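PDB 6D8V: probable chemoreceptor (Methyl-accepting chemotaxis) transmembrane protein from Rhizobium meliloti, which probably acts as a chemotaxis receptor whose sensory domain binds quaternary ammonium compounds, here 1,1-dimethyl-prolinium. Local coordinates for residues M233-T238 with P244-V249. Residues are numbered along the deposited sequence; the frame is centred on the assembly and turned at random.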
ATOM      1  N   MET A 233     -22.666   8.926  -5.877  1.00 66.89           N
ATOM      2  CA  MET A 233     -22.338   9.934  -6.876  1.00 65.44           C
ATOM      3  C   MET A 233     -22.536  11.313  -6.273  1.00 80.74           C
ATOM      4  O   MET A 233     -23.630  11.642  -5.808  1.00109.78           O
ATOM      5  CB  MET A 233     -23.188   9.787  -8.135  1.00 80.07           C
ATOM      6  CG  MET A 233     -22.635  10.531  -9.351  1.00 67.36           C
ATOM      7  SD  MET A 233     -23.892  10.705 -10.633  1.00103.36           S
ATOM      8  CE  MET A 233     -22.893  10.871 -12.111  1.00100.47           C
ATOM      9  N   ILE A 234     -21.474  12.107  -6.284  1.00 86.30           N
ATOM     10  CA  ILE A 234     -21.522  13.504  -5.884  1.00 77.79           C
ATOM     11  C   ILE A 234     -21.844  14.322  -7.126  1.00 87.20           C
ATOM     12  O   ILE A 234     -21.103  14.274  -8.115  1.00 93.48           O
ATOM     13  CB  ILE A 234     -20.190  13.932  -5.254  1.00 79.12           C
ATOM     14  CG1 ILE A 234     -19.734  12.845  -4.279  1.00 74.64           C
ATOM     15  CG2 ILE A 234     -20.337  15.254  -4.532  1.00 77.07           C
ATOM     16  CD1 ILE A 234     -18.375  13.064  -3.678  1.00 73.12           C
ATOM     17  N   GLU A 235     -22.964  15.043  -7.094  1.00 79.33           N
ATOM     18  CA  GLU A 235     -23.456  15.729  -8.278  1.00 89.74           C
ATOM     19  C   GLU A 235     -23.018  17.185  -8.290  1.00 97.31           C
ATOM     20  O   GLU A 235     -23.082  17.878  -7.271  1.00112.99           O
ATOM     21  CB  GLU A 235     -24.980  15.648  -8.362  1.00 97.26           C
ATOM     22  CG  GLU A 235     -25.527  14.259  -8.626  1.00109.51           C
ATOM     23  CD  GLU A 235     -27.037  14.247  -8.803  1.00121.13           C
ATOM     24  OE1 GLU A 235     -27.716  15.135  -8.243  1.00126.91           O
ATOM     25  OE2 GLU A 235     -27.537  13.350  -9.512  1.00128.02           O
ATOM     26  N   ASN A 236     -22.545  17.607  -9.435  1.00 98.06           N
ATOM     27  CA  ASN A 236     -22.181  18.966  -9.619  1.00123.83           C
ATOM     28  C   ASN A 236     -21.236  19.585  -8.657  1.00133.84           C
ATOM     29  O   ASN A 236     -21.663  20.272  -7.758  1.00127.76           O
ATOM     30  CB  ASN A 236     -23.361  19.866  -9.821  1.00125.70           C
ATOM     31  CG  ASN A 236     -23.103  20.847 -10.902  1.00125.13           C
ATOM     32  OD1 ASN A 236     -21.974  21.130 -11.225  1.00126.04           O
ATOM     33  ND2 ASN A 236     -24.133  21.332 -11.495  1.00131.05           N
ATOM     34  N   LEU A 237     -19.959  19.266  -8.779  1.00131.82           N
ATOM     35  CA  LEU A 237     -18.975  19.960  -7.987  1.00124.96           C
ATOM     36  C   LEU A 237     -18.005  20.574  -8.920  1.00141.85           C
ATOM     37  O   LEU A 237     -17.892  20.131 -10.050  1.00132.98           O
ATOM     38  CB  LEU A 237     -18.273  19.063  -7.004  1.00 98.63           C
ATOM     39  CG  LEU A 237     -18.109  17.602  -7.266  1.00 94.29           C
ATOM     40  CD1 LEU A 237     -16.692  17.423  -7.662  1.00 89.03           C
ATOM     41  CD2 LEU A 237     -18.295  16.943  -5.947  1.00 71.77           C
ATOM     42  N   THR A 238     -17.366  21.655  -8.459  1.00158.07           N
ATOM     43  CA  THR A 238     -16.584  22.545  -9.318  1.00144.84           C
ATOM     44  C   THR A 238     -15.175  22.798  -8.900  1.00132.72           C
ATOM     45  O   THR A 238     -14.938  23.200  -7.799  1.00117.66           O
ATOM     46  CB  THR A 238     -17.237  23.894  -9.321  1.00122.88           C
ATOM     47  OG1 THR A 238     -17.921  24.035  -8.082  1.00116.13           O
ATOM     48  CG2 THR A 238     -18.230  23.944 -10.416  1.00110.46           C
ATOM     49  N   PRO A 244     -17.648  21.955 -14.819  1.00143.11           N
ATOM     50  CA  PRO A 244     -18.024  21.263 -13.600  1.00131.56           C
ATOM     51  C   PRO A 244     -18.328  19.855 -13.963  1.00125.44           C
ATOM     52  O   PRO A 244     -18.521  19.534 -15.112  1.00133.14           O
ATOM     53  CB  PRO A 244     -19.251  22.019 -13.129  1.00129.34           C
ATOM     54  CG  PRO A 244     -19.753  22.773 -14.305  1.00124.83           C
ATOM     55  CD  PRO A 244     -18.985  22.301 -15.481  1.00130.99           C
ATOM     56  N   PHE A 245     -18.294  18.995 -12.978  1.00115.85           N
ATOM     57  CA  PHE A 245     -18.344  17.591 -13.244  1.00112.40           C
ATOM     58  C   PHE A 245     -18.951  16.864 -12.111  1.00107.55           C
ATOM     59  O   PHE A 245     -19.302  17.436 -11.103  1.00 95.32           O
ATOM     60  CB  PHE A 245     -16.967  17.038 -13.534  1.00112.81           C
ATOM     61  CG  PHE A 245     -15.964  17.309 -12.473  1.00107.98           C
ATOM     62  CD1 PHE A 245     -14.667  17.468 -12.802  1.00116.34           C
ATOM     63  CD2 PHE A 245     -16.316  17.381 -11.168  1.00102.93           C
ATOM     64  CE1 PHE A 245     -13.744  17.718 -11.834  1.00115.63           C
ATOM     65  CE2 PHE A 245     -15.415  17.608 -10.200  1.00102.10           C
ATOM     66  CZ  PHE A 245     -14.132  17.787 -10.526  1.00106.24           C
ATOM     67  N   ASP A 246     -19.084  15.577 -12.319  1.00100.02           N
ATOM     68  CA  ASP A 246     -19.632  14.698 -11.298  1.00 95.19           C
ATOM     69  C   ASP A 246     -18.525  13.817 -10.730  1.00 94.14           C
ATOM     70  O   ASP A 246     -17.601  13.415 -11.443  1.00 92.88           O
ATOM     71  CB  ASP A 246     -20.742  13.811 -11.875  1.00 92.13           C
ATOM     72  CG  ASP A 246     -21.918  14.606 -12.403  1.00 93.64           C
ATOM     73  OD1 ASP A 246     -22.527  15.367 -11.620  1.00104.96           O
ATOM     74  OD2 ASP A 246     -22.235  14.467 -13.604  1.00 97.65           O
ATOM     75  N   ARG A 247     -18.630  13.503  -9.441  1.00 90.49           N
ATOM     76  CA  ARG A 247     -17.680  12.623  -8.767  1.00 63.10           C
ATOM     77  C   ARG A 247     -18.415  11.350  -8.382  1.00 78.13           C
ATOM     78  O   ARG A 247     -19.328  11.385  -7.554  1.00 89.94           O
ATOM     79  CB  ARG A 247     -17.076  13.294  -7.536  1.00 67.21           C
ATOM     80  CG  ARG A 247     -16.037  12.451  -6.813  1.00 60.31           C
ATOM     81  CD  ARG A 247     -14.623  12.967  -7.032  1.00 69.67           C
ATOM     82  NE  ARG A 247     -14.323  14.136  -6.200  1.00 71.82           N
ATOM     83  CZ  ARG A 247     -13.356  15.008  -6.455  1.00 82.50           C
ATOM     84  NH1 ARG A 247     -12.590  14.856  -7.527  1.00 95.37           N
ATOM     85  NH2 ARG A 247     -13.162  16.034  -5.644  1.00104.72           N
ATOM     86  N   VAL A 248     -18.029  10.230  -8.986  1.00 70.21           N
ATOM     87  CA  VAL A 248     -18.561   8.925  -8.617  1.00 66.31           C
ATOM     88  C   VAL A 248     -17.542   8.226  -7.730  1.00 71.65           C
ATOM     89  O   VAL A 248     -16.355   8.150  -8.073  1.00 83.73           O
ATOM     90  CB  VAL A 248     -18.885   8.075  -9.858  1.00 61.47           C
ATOM     91  CG1 VAL A 248     -19.249   6.671  -9.438  1.00 56.89           C
ATOM     92  CG2 VAL A 248     -20.019   8.693 -10.640  1.00 65.77           C
ATOM     93  N   VAL A 249     -18.002   7.714  -6.594  1.00 59.51           N
ATOM     94  CA  VAL A 249     -17.155   6.988  -5.658  1.00 68.80           C
ATOM     95  C   VAL A 249     -17.528   5.514  -5.718  1.00 67.37           C
ATOM     96  O   VAL A 249     -18.712   5.162  -5.749  1.00 72.23           O
ATOM     97  CB  VAL A 249     -17.288   7.551  -4.229  1.00 54.49           C
ATOM     98  CG1 VAL A 249     -17.305   9.064  -4.271  1.00 56.58           C
ATOM     99  CG2 VAL A 249     -18.543   7.041  -3.579  1.00 74.42           C
TER
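I234 and R247 form a hydrogen-bonded pair of an antiparallel beta hairpin, in which 232-239 forms an outermost strand of a four-stranded sheet and 243-254 lies between it and strand 259-268. The axes of the short strands 233-235 and 244-249 approach to 4.5 Å, with 162° between their N-to-C directions. I234 N donates to R247 O and R247 N returns a bond to I234 O (2.9 Å). A second reciprocal pair joins L237 and F245, with L237 N 3.0 Å from F245 O. Between the two pairs the register slips by one residue, a beta bulge in which E235 and N236 together face D246. The carboxylate of D246 bridges this bulge: OD1 accepts a nearly straight hydrogen bond (168° at the hydrogen) from the backbone N of N236, 3.1 Å away, and also forms a salt bridge with R269. With CG anti to its carbonyl carbon (chi1 -62°), D246 swings its acid beside its own backbone N and toward the bulge. Replacing D246 by an alanine is likely to leave the backbone N-H of N236 without this acceptor and R269 without this carboxylate. On the face of M233 and V248, M233 CG lies 3.4 Å from V248 CG2, and its extended chain carries CE to 3.7 Å from CB of D246; V7 of helix 2-45 touches both M233 and D246. On the face of I234 and R247, these two side chains lie side by side, CB to CB 3.9 Å, while the guanidinium is held by a salt bridge to D266 and a hydrogen bond to Y239. Backbone pairing thus zips the hairpin either side of the bulge, where the D246 carboxylate takes over as acceptor, and salt bridges to D266 and R269 tie both charged residues to the C-terminal strand region.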